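Long-range contacts in LBCATS-a (Synthetic construct, PDB 5EY5), which probably cleaves indole-3-glycerol phosphate into indole and glyceraldehyde 3-phosphate, the reaction of the tryptophan synthase alpha subunit: residues 6-11 / 45-50; 17-22 / 259-264; 1-6 / 122-127. One frame throughout, in Å; residues are numbered along the deposited sequence.

Contact 1: 6-11 / 45-50; sequences EAFEEL and ADIIEL. With G3P (sn-glycerol-3-phosphate), chain E.
Phe8 and Ile47 meet at about a right angle, the long arm of the isoleucine running up to the far end of the aromatic ring. Ile47 CD1 does the touching, 3.5 Å from Phe8 CE2 and 3.9 Å from Phe8 CZ, and it arrives obliquely to the ring. Phe8 starts from a CB set beside the segment 45-50, and a chi1 of -86°, with CG beside the backbone N, swings the ring across to it. One helical turn on, Leu11 faces Asp46 tip to tip. Here the forked end of the leucine sits against the carboxylate, with Leu11 CD2 3.3 Å from Asp46 OD1, a packing contact and not a bond. The other oxygen, OD2, is turned to real partners, the backbone N of Leu19 and the guanidinium of Arg261, and these probably keep the carboxylate charged and fixed while Leu11 packs on OD1. Ala7 CB, pointing toward the segment 45-50, closes loosely on Ile47 CG1 at 4.5 Å. Here the backbones are nearest, 6.8 Å from Ala7 CA to Asp46 CA, an approach the small side chain probably helps to allow. Two residues beyond Ile47, on strand 48-51, Glu49 takes a hydrogen bond of 2.5 Å at OE2 from O1 of sn-glycerol-3-phosphate, so the residues that touch the helix lead directly into a pocket wall. In the TIM barrel, helix 3-14 lies across the entry to strand 48-51, with Leu11 also on Ala18 of strand 18-24, Ile47 on Val98 of strand 97-100, and Ile48 turned outward to helix 30-42.

Contact 2: 17-22 / 259-264; sequences KALIPF and ELREAV
Arg261 NH2 is shared by two backbone carbonyls. It gives a nearly straight bond of 2.8 Å to Lys17 O (164° at the hydrogen) and another of 2.8 Å to Val264 O, both acceptors lying close to the guanidinium plane. Leu19 CB sits over one face of that plane, 3.8 Å from Arg261 NH1 and offset toward the rim. Beside this polar junction Leu19 CD1 touches both Leu260 CB and Val264 CG2, the latter 4.1 Å away, while Val264 CG1 packs at 3.7 Å on Lys17 CB. The arginine reaches all this because its chain is bent at chi2 and chi3, and its second branch, NH1, is steadied by the carboxylate of Asp46 and by Gly44 O. A water accepts from Lys17 N and donates to Val264 O, tying the same two residues a second time. Around them, strand 18-24 pairs with strand 229-232, and the last helix of the TIM barrel, 249-263, packs outside strand 18-24. An alanine here removes the donor to both carbonyls and the charge facing Asp46, and would probably loosen the end of helix 249-263 against the start of strand 18-24. One cationic group thus satisfies two backbone carbonyls while its other branch pairs with Asp46.

Contact 3: 1-6 / 122-127; sequences MNRIAE and GVDGLI
Asp124 OD2 is gripped twice: by Arg3 NH1 at 2.8 Å, a salt bridge made on the syn lone pair, and by a water that donates to it over 2.5 Å. That water in turn accepts from Arg3 N at 2.9 Å, so the backbone and the side chain of one residue both serve the same oxygen. The setting is an N-capped helix laid over the entry of the fourth strand of a TIM barrel. Asn2 is the N-cap, its OD1 accepting from Ile4 N at 2.8 Å on a lone pair, and its amide also crosses to the residue just before strand 125-127: ND2 gives Asp124 O a bond of 3.0 Å (164° at the hydrogen) and reaches Gly147 O as well. Arg3 runs extended from CG to NE across the carboxylate, CB, CG and CD all lying along it, before NH1 turns in with the guanidinium plane tilted 67° to that of the acid. NE of the arginine is held by Thr93 O. On the other oxygen, Asp124 OD1 forms a salt bridge with Arg89 and accepts from Ile97 N; the two arginines come close to each other, and the buried acid placed near both, at a helix N-terminus, would probably stay ionised and offset their repulsion. Beside the polar cluster, Ile4 slides past Asp124 and ends on Gly125, with Ile4 CD1 3.9 Å from Gly125 CA, where a CB on the glycine would stand only 2.7 Å from that methyl.

Contacts 1 and 3 both use helix 3-14 and overlap at Glu6, which touches neither partner segment; their centres are about 9 Å apart, and Ile4 of one touches Ile47 of the other. Contact 2 is centred about 10 Å from contact 1, on strand 18-24, which follows that helix in the chain and neighbours strand 48-51 in the barrel; it lies about 18 Å from contact 3 and does not touch it. Along the sequence contact 1 is nested inside contact 3, while contact 2 crosses both, running on to the last helix. Together they pack the two ends of the chain onto one barrel that holds the sn-glycerol-3-phosphate pocket.

Contact 1: 6-11 / 45-50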
ATOM      1  N   GLU A   6     -53.788  -7.372 -34.793  1.00 49.10           N
ATOM      2  CA  GLU A   6     -54.790  -8.366 -35.181  1.00 54.25           C
ATOM      3  C   GLU A   6     -55.069  -9.345 -34.048  1.00 42.45           C
ATOM      4  O   GLU A   6     -56.225  -9.661 -33.760  1.00 42.33           O
ATOM      5  CB  GLU A   6     -54.340  -9.125 -36.431  1.00 68.28           C
ATOM      6  CG  GLU A   6     -53.966  -8.238 -37.592  1.00 81.47           C
ATOM      7  CD  GLU A   6     -53.632  -9.017 -38.854  1.00 91.36           C
ATOM      8  OE1 GLU A   6     -53.199 -10.188 -38.745  1.00 93.28           O
ATOM      9  OE2 GLU A   6     -53.809  -8.453 -39.956  1.00 95.37           O
ATOM     10  N   ALA A   7     -54.018  -9.821 -33.382  1.00 37.21           N
ATOM     11  CA  ALA A   7     -54.198 -10.732 -32.259  1.00 34.56           C
ATOM     12  C   ALA A   7     -55.041 -10.114 -31.141  1.00 34.79           C
ATOM     13  O   ALA A   7     -55.942 -10.767 -30.607  1.00 37.71           O
ATOM     14  CB  ALA A   7     -52.839 -11.152 -31.720  1.00 30.70           C
ATOM     15  N   PHE A   8     -54.744  -8.872 -30.747  1.00 37.51           N
ATOM     16  CA  PHE A   8     -55.467  -8.257 -29.630  1.00 35.23           C
ATOM     17  C   PHE A   8     -56.913  -7.978 -30.009  1.00 41.12           C
ATOM     18  O   PHE A   8     -57.823  -8.156 -29.189  1.00 41.17           O
ATOM     19  CB  PHE A   8     -54.786  -6.960 -29.183  1.00 30.17           C
ATOM     20  CG  PHE A   8     -53.685  -7.167 -28.181  1.00 34.78           C
ATOM     21  CD1 PHE A   8     -53.973  -7.569 -26.880  1.00 41.23           C
ATOM     22  CD2 PHE A   8     -52.367  -6.953 -28.535  1.00 36.33           C
ATOM     23  CE1 PHE A   8     -52.948  -7.772 -25.945  1.00 40.72           C
ATOM     24  CE2 PHE A   8     -51.339  -7.154 -27.612  1.00 38.52           C
ATOM     25  CZ  PHE A   8     -51.635  -7.559 -26.313  1.00 38.29           C
ATOM     26  N   GLU A   9     -57.137  -7.544 -31.252  1.00 36.24           N
ATOM     27  CA  GLU A   9     -58.494  -7.308 -31.726  1.00 39.28           C
ATOM     28  C   GLU A   9     -59.313  -8.594 -31.718  1.00 44.52           C
ATOM     29  O   GLU A   9     -60.486  -8.590 -31.328  1.00 45.37           O
ATOM     30  CB  GLU A   9     -58.452  -6.699 -33.127  1.00 49.81           C
ATOM     31  CG  GLU A   9     -59.818  -6.560 -33.815  1.00 58.57           C
ATOM     32  CD  GLU A   9     -60.707  -5.501 -33.176  1.00 69.12           C
ATOM     33  OE1 GLU A   9     -60.305  -4.938 -32.135  1.00 67.09           O
ATOM     34  OE2 GLU A   9     -61.809  -5.228 -33.717  1.00 74.64           O
ATOM     35  N   GLU A  10     -58.713  -9.708 -32.148  1.00 41.52           N
ATOM     36  CA  GLU A  10     -59.457 -10.960 -32.176  1.00 40.71           C
ATOM     37  C   GLU A  10     -59.813 -11.420 -30.765  1.00 35.52           C
ATOM     38  O   GLU A  10     -60.949 -11.850 -30.518  1.00 41.22           O
ATOM     39  CB  GLU A  10     -58.662 -12.021 -32.934  1.00 41.46           C
ATOM     40  CG  GLU A  10     -58.617 -11.763 -34.436  1.00 51.10           C
ATOM     41  CD  GLU A  10     -60.024 -11.611 -35.053  1.00 66.11           C
ATOM     42  OE1 GLU A  10     -60.888 -12.476 -34.798  1.00 73.44           O
ATOM     43  OE2 GLU A  10     -60.268 -10.623 -35.782  1.00 62.39           O
ATOM     44  N   LEU A  11     -58.873 -11.311 -29.821  1.00 39.16           N
ATOM     45  CA  LEU A  11     -59.158 -11.677 -28.433  1.00 39.96           C
ATOM     46  C   LEU A  11     -60.266 -10.810 -27.852  1.00 39.18           C
ATOM     47  O   LEU A  11     -61.165 -11.307 -27.166  1.00 42.67           O
ATOM     48  CB  LEU A  11     -57.884 -11.566 -27.589  1.00 40.99           C
ATOM     49  CG  LEU A  11     -56.737 -12.512 -27.965  1.00 37.69           C
ATOM     50  CD1 LEU A  11     -55.408 -11.942 -27.504  1.00 36.56           C
ATOM     51  CD2 LEU A  11     -56.944 -13.899 -27.390  1.00 45.81           C
ATOM     52  N   ALA A  45     -50.585 -19.898 -26.772  1.00 41.81           N
ATOM     53  CA  ALA A  45     -49.933 -18.598 -26.712  1.00 37.81           C
ATOM     54  C   ALA A  45     -50.455 -17.695 -27.821  1.00 43.22           C
ATOM     55  O   ALA A  45     -50.678 -18.131 -28.955  1.00 39.65           O
ATOM     56  CB  ALA A  45     -48.420 -18.753 -26.828  1.00 35.38           C
ATOM     57  N   ASP A  46     -50.660 -16.427 -27.483  1.00 39.98           N
ATOM     58  CA  ASP A  46     -51.221 -15.482 -28.439  1.00 36.18           C
ATOM     59  C   ASP A  46     -50.159 -14.637 -29.098  1.00 32.76           C
ATOM     60  O   ASP A  46     -50.309 -14.251 -30.260  1.00 38.78           O
ATOM     61  CB  ASP A  46     -52.228 -14.564 -27.751  1.00 38.97           C
ATOM     62  CG  ASP A  46     -53.399 -15.321 -27.179  1.00 48.38           C
ATOM     63  OD1 ASP A  46     -54.291 -15.696 -27.966  1.00 50.79           O
ATOM     64  OD2 ASP A  46     -53.427 -15.535 -25.945  1.00 52.53           O
ATOM     65  N   ILE A  47     -49.107 -14.331 -28.355  1.00 30.95           N
ATOM     66  CA  ILE A  47     -47.947 -13.608 -28.838  1.00 30.76           C
ATOM     67  C   ILE A  47     -46.757 -14.272 -28.183  1.00 33.57           C
ATOM     68  O   ILE A  47     -46.842 -14.706 -27.030  1.00 34.08           O
ATOM     69  CB  ILE A  47     -47.987 -12.113 -28.469  1.00 30.69           C
ATOM     70  CG1 ILE A  47     -49.242 -11.442 -29.051  1.00 35.53           C
ATOM     71  CG2 ILE A  47     -46.675 -11.426 -28.902  1.00 33.84           C
ATOM     72  CD1 ILE A  47     -49.558 -10.065 -28.443  1.00 35.61           C
ATOM     73  N   ILE A  48     -45.656 -14.378 -28.915  1.00 31.95           N
ATOM     74  CA  ILE A  48     -44.455 -15.013 -28.398  1.00 34.60           C
ATOM     75  C   ILE A  48     -43.352 -13.978 -28.375  1.00 36.56           C
ATOM     76  O   ILE A  48     -43.062 -13.348 -29.405  1.00 33.83           O
ATOM     77  CB  ILE A  48     -44.049 -16.239 -29.224  1.00 36.82           C
ATOM     78  CG1 ILE A  48     -45.054 -17.363 -28.989  1.00 34.98           C
ATOM     79  CG2 ILE A  48     -42.615 -16.646 -28.858  1.00 37.50           C
ATOM     80  CD1 ILE A  48     -44.963 -18.474 -29.982  1.00 39.66           C
ATOM     81  N   GLU A  49     -42.764 -13.782 -27.192  1.00 35.45           N
ATOM     82  CA  GLU A  49     -41.553 -12.999 -27.036  1.00 36.16           C
ATOM     83  C   GLU A  49     -40.344 -13.916 -27.139  1.00 30.44           C
ATOM     84  O   GLU A  49     -40.265 -14.935 -26.442  1.00 30.30           O
ATOM     85  CB  GLU A  49     -41.540 -12.265 -25.695  1.00 36.72           C
ATOM     86  CG  GLU A  49     -42.566 -11.155 -25.578  1.00 44.98           C
ATOM     87  CD  GLU A  49     -42.554 -10.478 -24.211  1.00 45.35           C
ATOM     88  OE1 GLU A  49     -43.488  -9.703 -23.930  1.00 46.39           O
ATOM     89  OE2 GLU A  49     -41.608 -10.718 -23.427  1.00 43.15           O
ATOM     90  N   LEU A  50     -39.409 -13.547 -28.008  1.00 26.88           N
ATOM     91  CA  LEU A  50     -38.130 -14.236 -28.145  1.00 28.09           C
ATOM     92  C   LEU A  50     -37.035 -13.305 -27.645  1.00 32.66           C
ATOM     93  O   LEU A  50     -36.857 -12.205 -28.181  1.00 34.56           O
ATOM     94  CB  LEU A  50     -37.869 -14.641 -29.599  1.00 25.10           C
ATOM     95  CG  LEU A  50     -38.721 -15.815 -30.098  1.00 32.90           C
ATOM     96  CD1 LEU A  50     -38.490 -16.074 -31.596  1.00 35.93           C
ATOM     97  CD2 LEU A  50     -38.432 -17.055 -29.290  1.00 32.30           C
TER
HETATM   98  O1  G3P E 301     -41.007 -10.273 -20.994  1.00 39.15           O
HETATM   99  C1  G3P E 301     -39.912 -10.368 -20.134  1.00 43.18           C
HETATM  100  C2  G3P E 301     -40.049 -11.577 -19.215  1.00 44.48           C
HETATM  101  O2  G3P E 301     -38.781 -11.830 -18.682  1.00 44.20           O
HETATM  102  C3  G3P E 301     -41.099 -11.342 -18.108  1.00 35.39           C
HETATM  103  O1P G3P E 301     -40.518 -11.229 -16.830  1.00 38.97           O
HETATM  104  O4P G3P E 301     -39.171 -13.364 -16.406  1.00 45.39           O
HETATM  105  O2P G3P E 301     -40.182 -12.212 -14.417  1.00 36.67           O
HETATM  106  O3P G3P E 301     -41.641 -13.387 -15.981  1.00 44.00           O
HETATM  107  P   G3P E 301     -40.369 -12.578 -15.884  1.00 42.49           P

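Contact 2: 17-22 / 259-264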
ATOM      1  N   LYS A  17     -58.138 -13.032 -23.019  1.00 35.45           N
ATOM      2  CA  LYS A  17     -56.943 -12.331 -22.568  1.00 36.44           C
ATOM      3  C   LYS A  17     -55.712 -12.936 -23.226  1.00 36.67           C
ATOM      4  O   LYS A  17     -55.633 -14.159 -23.415  1.00 37.44           O
ATOM      5  CB  LYS A  17     -56.801 -12.415 -21.037  1.00 38.83           C
ATOM      6  CG  LYS A  17     -57.974 -11.880 -20.265  1.00 41.55           C
ATOM      7  CD  LYS A  17     -58.163 -10.409 -20.536  1.00 42.77           C
ATOM      8  CE  LYS A  17     -59.223  -9.819 -19.633  1.00 47.72           C
ATOM      9  NZ  LYS A  17     -59.357  -8.368 -19.893  1.00 52.61           N
ATOM     10  N   ALA A  18     -54.760 -12.080 -23.588  1.00 41.12           N
ATOM     11  CA  ALA A  18     -53.551 -12.537 -24.258  1.00 36.20           C
ATOM     12  C   ALA A  18     -52.593 -13.176 -23.261  1.00 40.19           C
ATOM     13  O   ALA A  18     -52.261 -12.578 -22.231  1.00 38.36           O
ATOM     14  CB  ALA A  18     -52.845 -11.384 -24.974  1.00 30.51           C
ATOM     15  N   LEU A  19     -52.166 -14.400 -23.572  1.00 33.31           N
ATOM     16  CA  LEU A  19     -51.066 -15.061 -22.884  1.00 37.21           C
ATOM     17  C   LEU A  19     -49.813 -14.890 -23.734  1.00 34.88           C
ATOM     18  O   LEU A  19     -49.800 -15.270 -24.911  1.00 32.54           O
ATOM     19  CB  LEU A  19     -51.354 -16.544 -22.664  1.00 30.46           C
ATOM     20  CG  LEU A  19     -50.144 -17.387 -22.239  1.00 34.59           C
ATOM     21  CD1 LEU A  19     -49.674 -16.942 -20.874  1.00 34.35           C
ATOM     22  CD2 LEU A  19     -50.517 -18.869 -22.225  1.00 42.42           C
ATOM     23  N   ILE A  20     -48.775 -14.314 -23.148  1.00 33.94           N
ATOM     24  CA  ILE A  20     -47.591 -13.935 -23.914  1.00 30.24           C
ATOM     25  C   ILE A  20     -46.385 -14.604 -23.279  1.00 33.24           C
ATOM     26  O   ILE A  20     -45.804 -14.041 -22.346  1.00 27.22           O
ATOM     27  CB  ILE A  20     -47.418 -12.410 -23.950  1.00 32.77           C
ATOM     28  CG1 ILE A  20     -48.697 -11.727 -24.468  1.00 36.48           C
ATOM     29  CG2 ILE A  20     -46.173 -12.029 -24.743  1.00 27.94           C
ATOM     30  CD1 ILE A  20     -48.845 -10.274 -24.035  1.00 40.22           C
ATOM     31  N   PRO A  21     -45.981 -15.793 -23.726  1.00 32.56           N
ATOM     32  CA  PRO A  21     -44.777 -16.408 -23.154  1.00 27.64           C
ATOM     33  C   PRO A  21     -43.510 -15.742 -23.673  1.00 32.74           C
ATOM     34  O   PRO A  21     -43.446 -15.289 -24.821  1.00 31.24           O
ATOM     35  CB  PRO A  21     -44.866 -17.874 -23.608  1.00 34.64           C
ATOM     36  CG  PRO A  21     -45.762 -17.872 -24.801  1.00 36.85           C
ATOM     37  CD  PRO A  21     -46.726 -16.725 -24.602  1.00 36.83           C
ATOM     38  N   PHE A  22     -42.497 -15.681 -22.806  1.00 31.81           N
ATOM     39  CA  PHE A  22     -41.144 -15.290 -23.201  1.00 31.18           C
ATOM     40  C   PHE A  22     -40.204 -16.482 -23.062  1.00 26.55           C
ATOM     41  O   PHE A  22     -40.148 -17.096 -21.992  1.00 32.48           O
ATOM     42  CB  PHE A  22     -40.629 -14.139 -22.328  1.00 33.97           C
ATOM     43  CG  PHE A  22     -39.139 -13.934 -22.424  1.00 34.17           C
ATOM     44  CD1 PHE A  22     -38.616 -12.974 -23.270  1.00 34.99           C
ATOM     45  CD2 PHE A  22     -38.260 -14.710 -21.676  1.00 29.82           C
ATOM     46  CE1 PHE A  22     -37.244 -12.786 -23.365  1.00 37.54           C
ATOM     47  CE2 PHE A  22     -36.911 -14.542 -21.779  1.00 35.37           C
ATOM     48  CZ  PHE A  22     -36.389 -13.578 -22.618  1.00 38.37           C
ATOM     49  N   GLU A 259     -51.398 -25.014 -18.373  1.00 36.23           N
ATOM     50  CA  GLU A 259     -51.938 -24.518 -17.110  1.00 44.84           C
ATOM     51  C   GLU A 259     -52.106 -23.008 -17.160  1.00 44.36           C
ATOM     52  O   GLU A 259     -53.134 -22.467 -16.740  1.00 43.44           O
ATOM     53  CB  GLU A 259     -51.022 -24.892 -15.948  1.00 55.56           C
ATOM     54  CG  GLU A 259     -50.742 -26.362 -15.769  1.00 71.79           C
ATOM     55  CD  GLU A 259     -49.685 -26.602 -14.702  1.00 85.55           C
ATOM     56  OE1 GLU A 259     -48.824 -27.490 -14.895  1.00 89.97           O
ATOM     57  OE2 GLU A 259     -49.707 -25.885 -13.674  1.00 87.68           O
ATOM     58  N   LEU A 260     -51.087 -22.310 -17.665  1.00 41.14           N
ATOM     59  CA  LEU A 260     -51.172 -20.860 -17.763  1.00 36.31           C
ATOM     60  C   LEU A 260     -52.312 -20.450 -18.675  1.00 35.74           C
ATOM     61  O   LEU A 260     -52.999 -19.454 -18.416  1.00 43.35           O
ATOM     62  CB  LEU A 260     -49.851 -20.284 -18.280  1.00 33.34           C
ATOM     63  CG  LEU A 260     -48.548 -20.556 -17.529  1.00 37.91           C
ATOM     64  CD1 LEU A 260     -47.353 -19.994 -18.307  1.00 32.90           C
ATOM     65  CD2 LEU A 260     -48.605 -20.000 -16.112  1.00 41.80           C
ATOM     66  N   ARG A 261     -52.526 -21.199 -19.757  1.00 37.15           N
ATOM     67  CA  ARG A 261     -53.580 -20.845 -20.707  1.00 39.58           C
ATOM     68  C   ARG A 261     -54.962 -21.003 -20.081  1.00 38.44           C
ATOM     69  O   ARG A 261     -55.844 -20.151 -20.265  1.00 37.49           O
ATOM     70  CB  ARG A 261     -53.443 -21.708 -21.971  1.00 44.71           C
ATOM     71  CG  ARG A 261     -54.555 -21.554 -23.019  1.00 47.69           C
ATOM     72  CD  ARG A 261     -54.435 -20.252 -23.820  1.00 47.95           C
ATOM     73  NE  ARG A 261     -54.912 -19.085 -23.076  1.00 40.89           N
ATOM     74  CZ  ARG A 261     -54.891 -17.838 -23.539  1.00 39.94           C
ATOM     75  NH1 ARG A 261     -54.407 -17.581 -24.750  1.00 37.32           N
ATOM     76  NH2 ARG A 261     -55.336 -16.839 -22.786  1.00 36.76           N
ATOM     77  N   GLU A 262     -55.180 -22.096 -19.344  1.00 40.97           N
ATOM     78  CA  GLU A 262     -56.450 -22.250 -18.641  1.00 38.90           C
ATOM     79  C   GLU A 262     -56.634 -21.157 -17.599  1.00 45.80           C
ATOM     80  O   GLU A 262     -57.770 -20.784 -17.284  1.00 45.83           O
ATOM     81  CB  GLU A 262     -56.537 -23.631 -17.982  1.00 42.26           C
ATOM     82  N   ALA A 263     -55.531 -20.617 -17.074  1.00 40.13           N
ATOM     83  CA  ALA A 263     -55.608 -19.573 -16.059  1.00 47.27           C
ATOM     84  C   ALA A 263     -55.806 -18.180 -16.647  1.00 43.64           C
ATOM     85  O   ALA A 263     -56.509 -17.359 -16.055  1.00 39.25           O
ATOM     86  CB  ALA A 263     -54.346 -19.593 -15.191  1.00 47.96           C
ATOM     87  N   VAL A 264     -55.210 -17.884 -17.801  1.00 35.91           N
ATOM     88  CA  VAL A 264     -55.290 -16.534 -18.350  1.00 34.22           C
ATOM     89  C   VAL A 264     -56.596 -16.362 -19.116  1.00 38.34           C
ATOM     90  O   VAL A 264     -56.693 -16.678 -20.308  1.00 39.06           O
ATOM     91  CB  VAL A 264     -54.072 -16.210 -19.230  1.00 37.46           C
ATOM     92  CG1 VAL A 264     -54.290 -14.898 -19.976  1.00 28.68           C
ATOM     93  CG2 VAL A 264     -52.815 -16.149 -18.369  1.00 35.45           C
TER
HETATM   94  O   HOH W   1     -58.619 -15.776 -22.387  1.00 52.10           O

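Contact 3: 1-6 / 122-127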
ATOM      1  N   MET A   1     -52.572  -4.699 -41.266  1.00 67.60           N
ATOM      2  CA  MET A   1     -52.340  -4.307 -39.879  1.00 67.73           C
ATOM      3  C   MET A   1     -51.367  -5.262 -39.193  1.00 64.75           C
ATOM      4  O   MET A   1     -51.339  -6.455 -39.501  1.00 64.87           O
ATOM      5  CB  MET A   1     -53.661  -4.256 -39.105  1.00 75.13           C
ATOM      6  CG  MET A   1     -54.355  -5.602 -38.998  1.00 85.51           C
ATOM      7  SD  MET A   1     -56.030  -5.541 -38.317  1.00 93.77           S
ATOM      8  CE  MET A   1     -55.723  -4.892 -36.678  1.00 84.58           C
ATOM      9  N   ASN A   2     -50.574  -4.729 -38.262  1.00 59.69           N
ATOM     10  CA  ASN A   2     -49.606  -5.541 -37.531  1.00 50.50           C
ATOM     11  C   ASN A   2     -50.282  -6.777 -36.938  1.00 47.41           C
ATOM     12  O   ASN A   2     -51.423  -6.716 -36.466  1.00 39.66           O
ATOM     13  CB  ASN A   2     -48.951  -4.701 -36.425  1.00 44.17           C
ATOM     14  CG  ASN A   2     -47.668  -5.329 -35.873  1.00 39.81           C
ATOM     15  OD1 ASN A   2     -47.714  -6.249 -35.056  1.00 36.63           O
ATOM     16  ND2 ASN A   2     -46.512  -4.808 -36.307  1.00 47.01           N
ATOM     17  N   ARG A   3     -49.572  -7.913 -36.990  1.00 42.07           N
ATOM     18  CA  ARG A   3     -50.064  -9.137 -36.358  1.00 37.46           C
ATOM     19  C   ARG A   3     -50.399  -8.925 -34.887  1.00 37.62           C
ATOM     20  O   ARG A   3     -51.303  -9.575 -34.348  1.00 38.87           O
ATOM     21  CB  ARG A   3     -49.026 -10.257 -36.482  1.00 37.41           C
ATOM     22  CG  ARG A   3     -48.902 -10.827 -37.885  1.00 41.07           C
ATOM     23  CD  ARG A   3     -47.984 -12.051 -37.885  1.00 42.92           C
ATOM     24  NE  ARG A   3     -47.752 -12.565 -39.233  1.00 48.82           N
ATOM     25  CZ  ARG A   3     -46.675 -12.300 -39.968  1.00 53.71           C
ATOM     26  NH1 ARG A   3     -45.711 -11.522 -39.492  1.00 53.70           N
ATOM     27  NH2 ARG A   3     -46.560 -12.818 -41.186  1.00 55.12           N
ATOM     28  N   ILE A   4     -49.648  -8.064 -34.199  1.00 34.38           N
ATOM     29  CA  ILE A   4     -49.945  -7.822 -32.788  1.00 28.71           C
ATOM     30  C   ILE A   4     -51.327  -7.203 -32.642  1.00 38.83           C
ATOM     31  O   ILE A   4     -52.150  -7.654 -31.835  1.00 39.06           O
ATOM     32  CB  ILE A   4     -48.865  -6.936 -32.149  1.00 37.51           C
ATOM     33  CG1 ILE A   4     -47.520  -7.680 -32.092  1.00 34.26           C
ATOM     34  CG2 ILE A   4     -49.300  -6.529 -30.756  1.00 39.04           C
ATOM     35  CD1 ILE A   4     -46.363  -6.788 -31.678  1.00 33.34           C
ATOM     36  N   ALA A   5     -51.604  -6.167 -33.431  1.00 36.11           N
ATOM     37  CA  ALA A   5     -52.925  -5.549 -33.404  1.00 42.68           C
ATOM     38  C   ALA A   5     -54.013  -6.559 -33.754  1.00 42.48           C
ATOM     39  O   ALA A   5     -55.054  -6.614 -33.092  1.00 42.55           O
ATOM     40  CB  ALA A   5     -52.966  -4.353 -34.355  1.00 43.34           C
ATOM     41  N   GLU A   6     -53.788  -7.372 -34.793  1.00 49.10           N
ATOM     42  CA  GLU A   6     -54.790  -8.366 -35.181  1.00 54.25           C
ATOM     43  C   GLU A   6     -55.069  -9.345 -34.048  1.00 42.45           C
ATOM     44  O   GLU A   6     -56.225  -9.661 -33.760  1.00 42.33           O
ATOM     45  CB  GLU A   6     -54.340  -9.125 -36.431  1.00 68.28           C
ATOM     46  CG  GLU A   6     -53.966  -8.238 -37.592  1.00 81.47           C
ATOM     47  CD  GLU A   6     -53.632  -9.017 -38.854  1.00 91.36           C
ATOM     48  OE1 GLU A   6     -53.199 -10.188 -38.745  1.00 93.28           O
ATOM     49  OE2 GLU A   6     -53.809  -8.453 -39.956  1.00 95.37           O
ATOM     50  N   GLY A 122     -40.297 -11.479 -40.586  1.00 43.71           N
ATOM     51  CA  GLY A 122     -41.629 -11.697 -40.059  1.00 40.10           C
ATOM     52  C   GLY A 122     -41.686 -11.471 -38.562  1.00 42.43           C
ATOM     53  O   GLY A 122     -42.386 -12.193 -37.845  1.00 39.28           O
ATOM     54  N   VAL A 123     -40.938 -10.479 -38.082  1.00 35.51           N
ATOM     55  CA  VAL A 123     -40.928 -10.102 -36.669  1.00 33.41           C
ATOM     56  C   VAL A 123     -41.833  -8.895 -36.511  1.00 36.68           C
ATOM     57  O   VAL A 123     -41.614  -7.859 -37.142  1.00 36.66           O
ATOM     58  CB  VAL A 123     -39.516  -9.773 -36.170  1.00 36.22           C
ATOM     59  CG1 VAL A 123     -39.596  -9.092 -34.782  1.00 36.07           C
ATOM     60  CG2 VAL A 123     -38.652 -11.027 -36.107  1.00 36.13           C
ATOM     61  N   ASP A 124     -42.824  -9.005 -35.640  1.00 31.72           N
ATOM     62  CA  ASP A 124     -43.870  -7.997 -35.605  1.00 29.46           C
ATOM     63  C   ASP A 124     -43.603  -6.873 -34.619  1.00 32.28           C
ATOM     64  O   ASP A 124     -44.151  -5.781 -34.789  1.00 39.53           O
ATOM     65  CB  ASP A 124     -45.196  -8.690 -35.304  1.00 35.88           C
ATOM     66  CG  ASP A 124     -45.452  -9.849 -36.266  1.00 46.05           C
ATOM     67  OD1 ASP A 124     -45.366 -11.024 -35.843  1.00 46.83           O
ATOM     68  OD2 ASP A 124     -45.687  -9.574 -37.462  1.00 59.30           O
ATOM     69  N   GLY A 125     -42.781  -7.097 -33.604  1.00 30.42           N
ATOM     70  CA  GLY A 125     -42.619  -6.081 -32.588  1.00 32.14           C
ATOM     71  C   GLY A 125     -41.288  -6.204 -31.883  1.00 28.08           C
ATOM     72  O   GLY A 125     -40.583  -7.214 -31.984  1.00 27.59           O
ATOM     73  N   LEU A 126     -40.946  -5.134 -31.174  1.00 30.53           N
ATOM     74  CA  LEU A 126     -39.653  -4.983 -30.531  1.00 32.17           C
ATOM     75  C   LEU A 126     -39.866  -4.501 -29.112  1.00 26.36           C
ATOM     76  O   LEU A 126     -40.645  -3.571 -28.879  1.00 29.22           O
ATOM     77  CB  LEU A 126     -38.766  -3.984 -31.274  1.00 33.80           C
ATOM     78  CG  LEU A 126     -38.431  -4.346 -32.717  1.00 43.45           C
ATOM     79  CD1 LEU A 126     -37.415  -3.363 -33.282  1.00 47.59           C
ATOM     80  CD2 LEU A 126     -37.906  -5.782 -32.800  1.00 43.77           C
ATOM     81  N   ILE A 127     -39.185  -5.158 -28.179  1.00 24.57           N
ATOM     82  CA  ILE A 127     -39.046  -4.719 -26.798  1.00 27.16           C
ATOM     83  C   ILE A 127     -37.563  -4.478 -26.571  1.00 26.12           C
ATOM     84  O   ILE A 127     -36.757  -5.391 -26.762  1.00 25.25           O
ATOM     85  CB  ILE A 127     -39.586  -5.771 -25.818  1.00 32.25           C
ATOM     86  CG1 ILE A 127     -41.081  -5.987 -26.053  1.00 32.75           C
ATOM     87  CG2 ILE A 127     -39.289  -5.372 -24.359  1.00 32.88           C
ATOM     88  CD1 ILE A 127     -41.633  -7.160 -25.247  1.00 33.18           C
TER
HETATM   89  O   HOH W   2     -46.997  -7.673 -38.338  1.00 34.58           O